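Local coordinates for protein exotoxin 3 (Staphylococcus aureus, PDB 2Z8L) that binds the sialylated glycan sialyl Lewis X through its beta-grasp domain and belongs to the staphylococcal superantigen-like toxins, at residues A[37-42]-A[46-51]; A[97-102]-A[192-197]; A[168-173]-A[178-183]. All coordinates share one frame; numbering follows the deposited sequence.

Contact 1 of 3, residues A[37-42]-A[46-51]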
# COMPACT_ATOMS: atom_id res chain seq x y z
N GLY A 37 15.18 7.33 -8.40
CA GLY A 37 15.59 5.96 -8.06
C GLY A 37 16.57 5.43 -9.07
O GLY A 37 16.41 5.64 -10.26
N TYR A 38 17.57 4.72 -8.57
CA TYR A 38 18.57 4.07 -9.40
C TYR A 38 18.39 2.58 -9.35
O TYR A 38 18.39 1.97 -8.29
CB TYR A 38 19.96 4.48 -8.95
CG TYR A 38 20.18 5.95 -9.26
CD1 TYR A 38 20.74 6.35 -10.45
CD2 TYR A 38 19.77 6.92 -8.37
CE1 TYR A 38 20.93 7.71 -10.72
CE2 TYR A 38 19.91 8.24 -8.63
CZ TYR A 38 20.50 8.65 -9.81
OH TYR A 38 20.67 10.02 -10.07
N ARG A 39 18.29 1.99 -10.52
CA ARG A 39 17.96 0.59 -10.65
C ARG A 39 19.16 -0.32 -10.70
O ARG A 39 20.15 -0.02 -11.36
CB ARG A 39 17.16 0.39 -11.92
CG ARG A 39 16.57 -0.96 -12.02
CD ARG A 39 15.74 -1.11 -13.29
NE ARG A 39 16.50 -0.70 -14.46
CZ ARG A 39 17.55 -1.34 -14.97
NH1 ARG A 39 17.98 -2.49 -14.44
NH2 ARG A 39 18.17 -0.82 -16.04
N TYR A 40 19.09 -1.45 -10.03
CA TYR A 40 20.08 -2.48 -10.18
C TYR A 40 19.57 -3.83 -9.70
O TYR A 40 18.47 -3.94 -9.17
CB TYR A 40 21.34 -2.09 -9.43
CG TYR A 40 21.17 -2.10 -7.95
CD1 TYR A 40 20.59 -1.05 -7.29
CD2 TYR A 40 21.61 -3.18 -7.21
CE1 TYR A 40 20.45 -1.07 -5.91
CE2 TYR A 40 21.49 -3.21 -5.85
CZ TYR A 40 20.91 -2.15 -5.21
OH TYR A 40 20.79 -2.22 -3.85
N SER A 41 20.38 -4.86 -9.89
CA SER A 41 20.00 -6.18 -9.47
C SER A 41 21.18 -6.92 -8.85
O SER A 41 22.31 -6.68 -9.23
CB SER A 41 19.39 -6.96 -10.63
OG SER A 41 20.23 -7.00 -11.74
N LYS A 42 20.90 -7.74 -7.85
CA LYS A 42 21.91 -8.53 -7.14
C LYS A 42 21.27 -9.84 -6.71
O LYS A 42 20.18 -9.86 -6.12
CB LYS A 42 22.41 -7.79 -5.88
CG LYS A 42 23.12 -6.45 -6.13
CD LYS A 42 24.54 -6.60 -6.64
CE LYS A 42 25.06 -5.30 -7.31
NZ LYS A 42 26.55 -5.19 -7.23
N HIS A 46 15.79 -7.52 -7.53
CA HIS A 46 15.79 -6.27 -8.28
C HIS A 46 15.44 -5.14 -7.34
O HIS A 46 14.58 -5.27 -6.50
CB HIS A 46 14.79 -6.36 -9.43
CG HIS A 46 15.12 -7.44 -10.41
ND1 HIS A 46 15.81 -7.21 -11.59
CD2 HIS A 46 14.91 -8.78 -10.36
CE1 HIS A 46 15.99 -8.35 -12.22
NE2 HIS A 46 15.48 -9.32 -11.49
N TYR A 47 16.18 -4.03 -7.44
CA TYR A 47 16.08 -2.97 -6.47
C TYR A 47 16.08 -1.60 -7.13
O TYR A 47 16.55 -1.43 -8.26
CB TYR A 47 17.28 -3.01 -5.50
CG TYR A 47 17.44 -4.32 -4.77
CD1 TYR A 47 18.35 -5.27 -5.21
CD2 TYR A 47 16.67 -4.60 -3.66
CE1 TYR A 47 18.49 -6.48 -4.53
CE2 TYR A 47 16.80 -5.80 -2.98
CZ TYR A 47 17.69 -6.73 -3.43
OH TYR A 47 17.80 -7.94 -2.73
N LEU A 48 15.60 -0.63 -6.37
CA LEU A 48 15.76 0.78 -6.67
C LEU A 48 16.38 1.39 -5.44
O LEU A 48 15.92 1.14 -4.31
CB LEU A 48 14.44 1.49 -6.95
CG LEU A 48 13.84 1.62 -8.33
CD1 LEU A 48 12.61 2.48 -8.26
CD2 LEU A 48 14.81 2.17 -9.34
N ILE A 49 17.43 2.17 -5.60
CA ILE A 49 18.04 2.78 -4.46
C ILE A 49 17.93 4.31 -4.63
O ILE A 49 18.04 4.84 -5.73
CB ILE A 49 19.50 2.28 -4.26
CG1 ILE A 49 20.10 2.85 -2.98
CG2 ILE A 49 20.35 2.54 -5.48
CD1 ILE A 49 21.35 2.12 -2.53
N PHE A 50 17.77 4.99 -3.51
CA PHE A 50 17.84 6.44 -3.58
C PHE A 50 18.47 6.98 -2.33
O PHE A 50 18.76 6.26 -1.40
CB PHE A 50 16.46 7.05 -3.86
CG PHE A 50 15.43 6.75 -2.80
CD1 PHE A 50 14.70 5.58 -2.82
CD2 PHE A 50 15.20 7.67 -1.78
CE1 PHE A 50 13.76 5.33 -1.85
CE2 PHE A 50 14.23 7.41 -0.80
CZ PHE A 50 13.53 6.23 -0.85
N ASP A 51 18.78 8.26 -2.35
CA ASP A 51 19.46 8.84 -1.20
C ASP A 51 18.87 10.19 -0.85
O ASP A 51 18.41 10.91 -1.72
CB ASP A 51 20.96 8.94 -1.44
CG ASP A 51 21.33 9.94 -2.53
OD1 ASP A 51 21.10 9.61 -3.71
OD2 ASP A 51 21.85 11.03 -2.21
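Tyr38 and Tyr40 on strand 37-42 pair through their backbones with Ile49 and Tyr47 on strand 46-51, forming a beta hairpin of the OB-fold domain. The short strand axes run antiparallel at 147° and approach to 4.3 Å. Each pair is closed by two backbone bonds, among them Ile49 N to Tyr38 O at 2.9 Å and Tyr40 N to Tyr47 O at 3.1 Å; Arg39-Leu48 and Ser41-His46 are the non-hydrogen-bonded pairs.

On the face that carries Tyr38, Tyr40, Tyr47 and Ile49, the Tyr40 ring leans across the partner strand. Its CG sits between the backbone N and the carbonyl carbon (chi1 69°), which swings the ring over Tyr47. Tyr47 CB lies over one ring face, a CH-pi contact 4.0 Å from the Tyr40 centroid, while the two rings meet obliquely, their planes at 31°. Arg58 of strand 55-61 makes a cation-pi contact with Tyr47.

The other face bears Arg39 and Leu48. Arg39 CB touches Leu48 CD2 before the arginine chain bends away, its NE bonded to Thr71 O. Back among the tyrosines, Ile49 CG2 reaches Tyr40 CE1 at 3.6 Å.

Contact 2 of 3, residues A[97-102]-A[192-197]. With SIA (N-acetyl-alpha-neuraminic acid), chain B; PO4 (phosphate ion), chain C.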
# COMPACT_ATOMS: atom_id res chain seq x y z
N GLY A 97 5.94 -0.46 -3.53
CA GLY A 97 5.33 0.84 -3.24
C GLY A 97 5.79 1.99 -4.11
O GLY A 97 5.59 3.14 -3.72
N VAL A 98 6.40 1.73 -5.27
CA VAL A 98 6.90 2.76 -6.20
C VAL A 98 5.81 3.10 -7.24
O VAL A 98 5.24 2.20 -7.88
CB VAL A 98 8.20 2.33 -6.90
CG1 VAL A 98 8.67 3.41 -7.84
CG2 VAL A 98 9.27 1.94 -5.84
N THR A 99 5.55 4.38 -7.41
CA THR A 99 4.60 4.82 -8.44
C THR A 99 5.19 6.05 -9.14
O THR A 99 6.17 6.67 -8.65
CB THR A 99 3.28 5.19 -7.81
OG1 THR A 99 3.46 6.24 -6.86
CG2 THR A 99 2.63 3.96 -7.15
N LYS A 100 4.66 6.36 -10.30
CA LYS A 100 5.00 7.65 -10.95
C LYS A 100 4.28 8.77 -10.23
O LYS A 100 3.15 8.59 -9.79
CB LYS A 100 4.50 7.59 -12.38
CG LYS A 100 5.04 6.36 -13.12
CD LYS A 100 4.74 6.38 -14.60
CE LYS A 100 5.74 5.50 -15.34
NZ LYS A 100 5.85 4.11 -14.74
N LYS A 101 4.94 9.92 -10.11
CA LYS A 101 4.30 11.06 -9.49
C LYS A 101 3.15 11.53 -10.40
O LYS A 101 3.05 11.21 -11.60
CB LYS A 101 5.30 12.18 -9.21
CG LYS A 101 5.77 12.84 -10.48
CD LYS A 101 6.80 13.89 -10.17
CE LYS A 101 7.11 14.60 -11.42
NZ LYS A 101 8.35 15.40 -11.25
N ASN A 102 2.25 12.31 -9.80
CA ASN A 102 1.14 12.84 -10.58
C ASN A 102 1.60 13.72 -11.74
O ASN A 102 2.49 14.53 -11.60
CB ASN A 102 0.24 13.69 -9.67
CG ASN A 102 -0.60 12.87 -8.72
OD1 ASN A 102 -0.79 11.67 -8.91
ND2 ASN A 102 -1.21 13.55 -7.76
N SER A 192 4.53 -4.37 -5.46
CA SER A 192 4.80 -3.46 -6.57
C SER A 192 3.61 -3.18 -7.51
O SER A 192 3.69 -2.33 -8.39
CB SER A 192 6.00 -3.95 -7.37
OG SER A 192 7.23 -3.76 -6.65
N ASP A 193 2.52 -3.92 -7.34
CA ASP A 193 1.38 -3.76 -8.24
C ASP A 193 0.72 -2.38 -8.07
O ASP A 193 0.65 -1.91 -6.94
CB ASP A 193 0.39 -4.86 -7.97
CG ASP A 193 0.96 -6.29 -8.32
OD1 ASP A 193 1.99 -6.45 -9.05
OD2 ASP A 193 0.37 -7.28 -7.82
N VAL A 194 0.34 -1.75 -9.17
CA VAL A 194 -0.20 -0.38 -9.15
C VAL A 194 -1.52 -0.34 -9.89
O VAL A 194 -1.72 -1.11 -10.85
CB VAL A 194 0.83 0.58 -9.77
CG1 VAL A 194 0.29 1.95 -9.94
CG2 VAL A 194 2.11 0.62 -8.93
N ILE A 195 -2.41 0.54 -9.46
CA ILE A 195 -3.70 0.69 -10.12
C ILE A 195 -3.99 2.18 -10.34
O ILE A 195 -3.35 3.02 -9.76
CB ILE A 195 -4.81 0.06 -9.30
CG1 ILE A 195 -5.07 0.76 -7.98
CG2 ILE A 195 -4.55 -1.41 -9.16
CD1 ILE A 195 -6.25 0.22 -7.19
N ASP A 196 -4.95 2.48 -11.20
CA ASP A 196 -5.28 3.87 -11.46
C ASP A 196 -6.23 4.33 -10.38
O ASP A 196 -7.39 3.88 -10.30
CB ASP A 196 -5.95 4.06 -12.82
CG ASP A 196 -6.06 5.56 -13.24
OD1 ASP A 196 -6.17 6.50 -12.37
OD2 ASP A 196 -6.01 5.85 -14.48
N GLY A 197 -5.75 5.23 -9.53
CA GLY A 197 -6.55 5.83 -8.49
C GLY A 197 -7.86 6.47 -8.90
O GLY A 197 -8.85 6.40 -8.14
C1 SIA B . -7.78 -10.76 -6.44
C2 SIA B . -7.21 -11.58 -7.59
C3 SIA B . -8.25 -11.85 -8.68
C4 SIA B . -8.57 -10.58 -9.46
C5 SIA B . -7.31 -9.91 -10.02
C6 SIA B . -6.34 -9.70 -8.85
C7 SIA B . -4.99 -9.09 -9.21
C8 SIA B . -4.02 -9.15 -8.01
C9 SIA B . -2.77 -8.31 -8.15
C10 SIA B . -7.39 -8.21 -11.81
C11 SIA B . -7.87 -6.84 -12.20
N5 SIA B . -7.70 -8.61 -10.58
O1A SIA B . -6.97 -9.97 -5.90
O1B SIA B . -8.96 -10.91 -6.03
O4 SIA B . -9.55 -10.88 -10.51
O6 SIA B . -6.09 -10.98 -8.25
O7 SIA B . -4.37 -9.84 -10.25
O8 SIA B . -4.80 -8.73 -6.87
O9 SIA B . -1.86 -8.47 -7.06
O10 SIA B . -6.72 -8.94 -12.54
P PO4 C . 2.90 13.82 -6.26
O1 PO4 C . 4.38 13.64 -5.87
O2 PO4 C . 2.80 15.06 -7.13
O3 PO4 C . 2.06 14.04 -5.02
O4 PO4 C . 2.38 12.64 -7.03
O HOH W 1 7.45 -1.07 -6.83
O HOH W 2 4.99 -0.28 -7.22
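Val98 and Thr99 meet Ser192 and Val194 in a small, buried, water-bridged contact between the two domains: segment 97-102 closes the last strand of the OB fold, and segment 192-197 carries a short strand of the beta-grasp domain. Only 130 Å² is buried between the segments, which diverge from 5.5 Å between Gly97 CA and Ser192 CA to 7.1 Å between Thr99 CA and Val194 CA.

Water fills the gap instead. One molecule donates to both carbonyls, to Val98 O at 2.6 Å and to Ser192 O at 2.7 Å, so one water bridges the two segments. A second water lies 2.7 Å from Ser192 OG and takes only a weak bond from Val98 N; the same hydroxyl is also bonded to Phe62 N.

Beside the waters the contact turns apolar. Val194 CG2, anti to its own carbonyl carbon, points at the OB-fold strand and touches Val98 O, while Thr99 CG2 comes obliquely against the same methyl at 3.8 Å. Thr99 OG1 is engaged elsewhere, by Lys136 NZ. Glu138 of strand 138-140 borders both Thr99 and Val194.

Each segment also touches a bound group. Asn102 N binds O4 of a phosphate ion, probably from the crystallisation liquor, along a nearly straight N-H line (170°). Next to the interface, Asp193 belongs to the glycan pocket: sialic acid O9 donates to its OD2 at 2.6 Å.

Contact 3 of 3, residues A[168-173]-A[178-183]. Unlike the reference sequence in segment 168-173: Ile171 (reference Thr). With SIA (N-acetyl-alpha-neuraminic acid), chain B; GAL (beta-D-galactopyranose), chain D; FUC (alpha-L-fucopyranose), chain E.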
# COMPACT_ATOMS: atom_id res chain seq x y z
N ILE A 168 -10.55 -7.29 2.50
CA ILE A 168 -10.83 -6.01 1.85
C ILE A 168 -10.89 -6.29 0.34
O ILE A 168 -10.10 -7.11 -0.15
CB ILE A 168 -9.75 -4.97 2.16
CG1 ILE A 168 -9.74 -4.57 3.61
CG2 ILE A 168 -9.96 -3.72 1.28
CD1 ILE A 168 -8.46 -3.82 3.94
N LYS A 169 -11.84 -5.70 -0.35
CA LYS A 169 -11.96 -5.81 -1.81
C LYS A 169 -12.02 -4.39 -2.35
O LYS A 169 -12.82 -3.58 -1.92
CB LYS A 169 -13.18 -6.59 -2.19
CG LYS A 169 -13.39 -6.85 -3.63
CD LYS A 169 -14.54 -7.78 -3.83
CE LYS A 169 -15.21 -7.57 -5.17
NZ LYS A 169 -16.28 -8.57 -5.44
N VAL A 170 -11.12 -4.08 -3.28
CA VAL A 170 -11.12 -2.80 -4.01
C VAL A 170 -11.69 -3.06 -5.40
O VAL A 170 -11.20 -3.93 -6.11
CB VAL A 170 -9.69 -2.26 -4.15
CG1 VAL A 170 -9.66 -1.03 -5.04
CG2 VAL A 170 -9.04 -2.00 -2.74
N ILE A 171 -12.77 -2.36 -5.76
CA ILE A 171 -13.51 -2.64 -6.97
C ILE A 171 -13.34 -1.45 -7.91
O ILE A 171 -13.50 -0.27 -7.51
CB ILE A 171 -14.99 -2.86 -6.67
CG1 ILE A 171 -15.18 -4.00 -5.66
CG2 ILE A 171 -15.73 -3.15 -8.02
CD1 ILE A 171 -16.57 -4.01 -4.92
N MET A 172 -13.02 -1.76 -9.16
CA MET A 172 -12.75 -0.74 -10.15
C MET A 172 -14.02 -0.45 -10.94
O MET A 172 -14.98 -1.24 -10.96
CB MET A 172 -11.62 -1.20 -11.06
CG MET A 172 -10.39 -1.71 -10.31
SD MET A 172 -9.64 -0.41 -9.33
CE MET A 172 -8.91 0.65 -10.57
N LYS A 173 -14.04 0.72 -11.56
CA LYS A 173 -15.19 1.11 -12.40
C LYS A 173 -15.49 0.10 -13.51
O LYS A 173 -16.68 -0.11 -13.87
CB LYS A 173 -14.97 2.51 -12.94
CG LYS A 173 -15.05 3.56 -11.82
CD LYS A 173 -14.76 4.96 -12.27
CE LYS A 173 -14.90 5.92 -11.09
NZ LYS A 173 -14.39 7.25 -11.50
N TYR A 178 -9.49 -6.16 -6.64
CA TYR A 178 -8.30 -6.62 -5.94
C TYR A 178 -8.69 -6.99 -4.50
O TYR A 178 -9.40 -6.24 -3.86
CB TYR A 178 -7.27 -5.52 -5.94
CG TYR A 178 -6.95 -5.06 -7.36
CD1 TYR A 178 -5.96 -5.66 -8.08
CD2 TYR A 178 -7.66 -4.05 -7.94
CE1 TYR A 178 -5.65 -5.24 -9.35
CE2 TYR A 178 -7.40 -3.62 -9.24
CZ TYR A 178 -6.38 -4.24 -9.93
OH TYR A 178 -6.08 -3.80 -11.21
N THR A 179 -8.17 -8.11 -4.00
CA THR A 179 -8.58 -8.65 -2.72
C THR A 179 -7.36 -8.70 -1.80
O THR A 179 -6.28 -9.18 -2.22
CB THR A 179 -9.08 -10.10 -2.83
OG1 THR A 179 -10.16 -10.12 -3.74
CG2 THR A 179 -9.61 -10.58 -1.48
N PHE A 180 -7.57 -8.25 -0.57
CA PHE A 180 -6.56 -8.28 0.54
C PHE A 180 -7.07 -9.17 1.61
O PHE A 180 -8.06 -8.83 2.27
CB PHE A 180 -6.20 -6.90 1.15
CG PHE A 180 -5.84 -5.85 0.11
CD1 PHE A 180 -5.03 -6.16 -0.92
CD2 PHE A 180 -6.28 -4.53 0.27
CE1 PHE A 180 -4.68 -5.18 -1.88
CE2 PHE A 180 -5.94 -3.56 -0.64
CZ PHE A 180 -5.12 -3.91 -1.73
N GLU A 181 -6.50 -10.37 1.77
CA GLU A 181 -6.93 -11.27 2.84
C GLU A 181 -6.36 -10.76 4.15
O GLU A 181 -5.12 -10.64 4.32
CB GLU A 181 -6.40 -12.67 2.60
CG GLU A 181 -6.85 -13.35 1.33
CD GLU A 181 -6.14 -14.73 1.20
OE1 GLU A 181 -6.58 -15.64 1.92
OE2 GLU A 181 -5.12 -14.89 0.48
N LEU A 182 -7.22 -10.52 5.14
CA LEU A 182 -6.75 -9.87 6.40
C LEU A 182 -6.06 -10.78 7.41
O LEU A 182 -5.49 -10.28 8.38
CB LEU A 182 -7.89 -9.12 7.06
CG LEU A 182 -8.50 -8.04 6.19
CD1 LEU A 182 -9.66 -7.39 6.84
CD2 LEU A 182 -7.46 -6.97 5.79
N ASN A 183 -6.08 -12.10 7.17
CA ASN A 183 -5.43 -13.01 8.10
C ASN A 183 -3.92 -13.12 7.92
O ASN A 183 -3.24 -13.90 8.66
CB ASN A 183 -6.08 -14.39 8.09
CG ASN A 183 -5.90 -15.15 6.80
OD1 ASN A 183 -5.29 -14.71 5.83
ND2 ASN A 183 -6.46 -16.35 6.79
C1 SIA B . -7.78 -10.76 -6.44
C2 SIA B . -7.21 -11.58 -7.59
C3 SIA B . -8.25 -11.85 -8.68
C4 SIA B . -8.57 -10.58 -9.46
C5 SIA B . -7.31 -9.91 -10.02
C6 SIA B . -6.34 -9.70 -8.85
C7 SIA B . -4.99 -9.09 -9.21
C8 SIA B . -4.02 -9.15 -8.01
C9 SIA B . -2.77 -8.31 -8.15
C10 SIA B . -7.39 -8.21 -11.81
C11 SIA B . -7.87 -6.84 -12.20
N5 SIA B . -7.70 -8.61 -10.58
O1A SIA B . -6.97 -9.97 -5.90
O1B SIA B . -8.96 -10.91 -6.03
O4 SIA B . -9.55 -10.88 -10.51
O6 SIA B . -6.09 -10.98 -8.25
O7 SIA B . -4.37 -9.84 -10.25
O8 SIA B . -4.80 -8.73 -6.87
O9 SIA B . -1.86 -8.47 -7.06
O10 SIA B . -6.72 -8.94 -12.54
C1 GAL D . -3.55 -13.73 -5.47
C2 GAL D . -4.67 -13.92 -6.48
C3 GAL D . -5.72 -12.86 -6.16
C4 GAL D . -6.19 -13.01 -4.71
C5 GAL D . -5.00 -12.94 -3.74
C6 GAL D . -5.41 -13.14 -2.30
O2 GAL D . -4.12 -13.71 -7.78
O3 GAL D . -6.82 -12.88 -7.08
O4 GAL D . -6.83 -14.26 -4.58
O5 GAL D . -4.02 -13.91 -4.13
O6 GAL D . -4.32 -13.16 -1.39
C1 FUC E . -1.57 -17.25 -3.31
C2 FUC E . -1.92 -17.34 -1.82
C3 FUC E . -3.30 -16.76 -1.56
C4 FUC E . -4.32 -17.39 -2.50
C5 FUC E . -3.84 -17.28 -3.95
C6 FUC E . -4.78 -17.87 -4.99
O2 FUC E . -0.97 -16.67 -1.02
O3 FUC E . -3.64 -16.96 -0.18
O4 FUC E . -4.39 -18.74 -2.14
O5 FUC E . -2.56 -17.87 -4.09
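Met172 and Tyr178 meet at the rim of the tyrosine ring: CG of the methionine touches Tyr178 CE2 at 3.7 Å, and SD lies beside the ring edge in its plane, 5.2 Å from the centroid, a Met-aromatic contact. The bend at chi2 (-64°) sets SD beside the ring. Sialic acid O8 lies at the edge by Tyr178 CD1, while its acetyl methyl C11 sits over one face of the ring, toward CZ and OH.

On the face shared with Tyr178, Ile168 CG2 and Val170 CG2 approach the Phe180 ring obliquely, the first 3.9 Å from CD2. The Ile168 and Leu182 side chains cross at about a right angle, CD1 of Ile168 meeting CD2 of Leu182, and Leu148 and Leu152 of helix 141-155 pack on Ile168.

Thr179 turns to the other face. With OG1 anti to the carbonyl carbon (chi1 -58°), its hydroxyl donates to carboxylate O1B of the sialic acid at 2.7 Å while its backbone N donates to O1A at 2.9 Å, so one residue grips both oxygens. Further along, Glu181 OE2 accepts from galactose O6 and from fucose O3, at 2.6 Å for the fucose.

Antiparallel backbone pairs Ile168-Phe180 and Val170-Tyr178 hold this beta hairpin, whose strand 177-181 is one of the two edge strands of the beta-grasp sheet and forms part of the sialyl Lewis X site.

Overall arrangement
Along the chain, contact 1 closes first; contact 3 then lies nested inside the long loop closed by contact 2. Contact 1 is a hairpin of the OB-fold domain and contact 3 one of the beta-grasp domain, their centres about 29 Å apart on opposite sides of the chain's centre. Contact 2 joins the two domains, with centres about 17 Å from contact 1 and about 16 Å from contact 3. It touches contact 1 where Leu48 CD1 packs on Val98 CG1, and contact 3 where Ile195 CG2 packs on Tyr178 CZ. Contacts 2 and 3 both reach the sialic acid, which places the glycan site close to the domain interface.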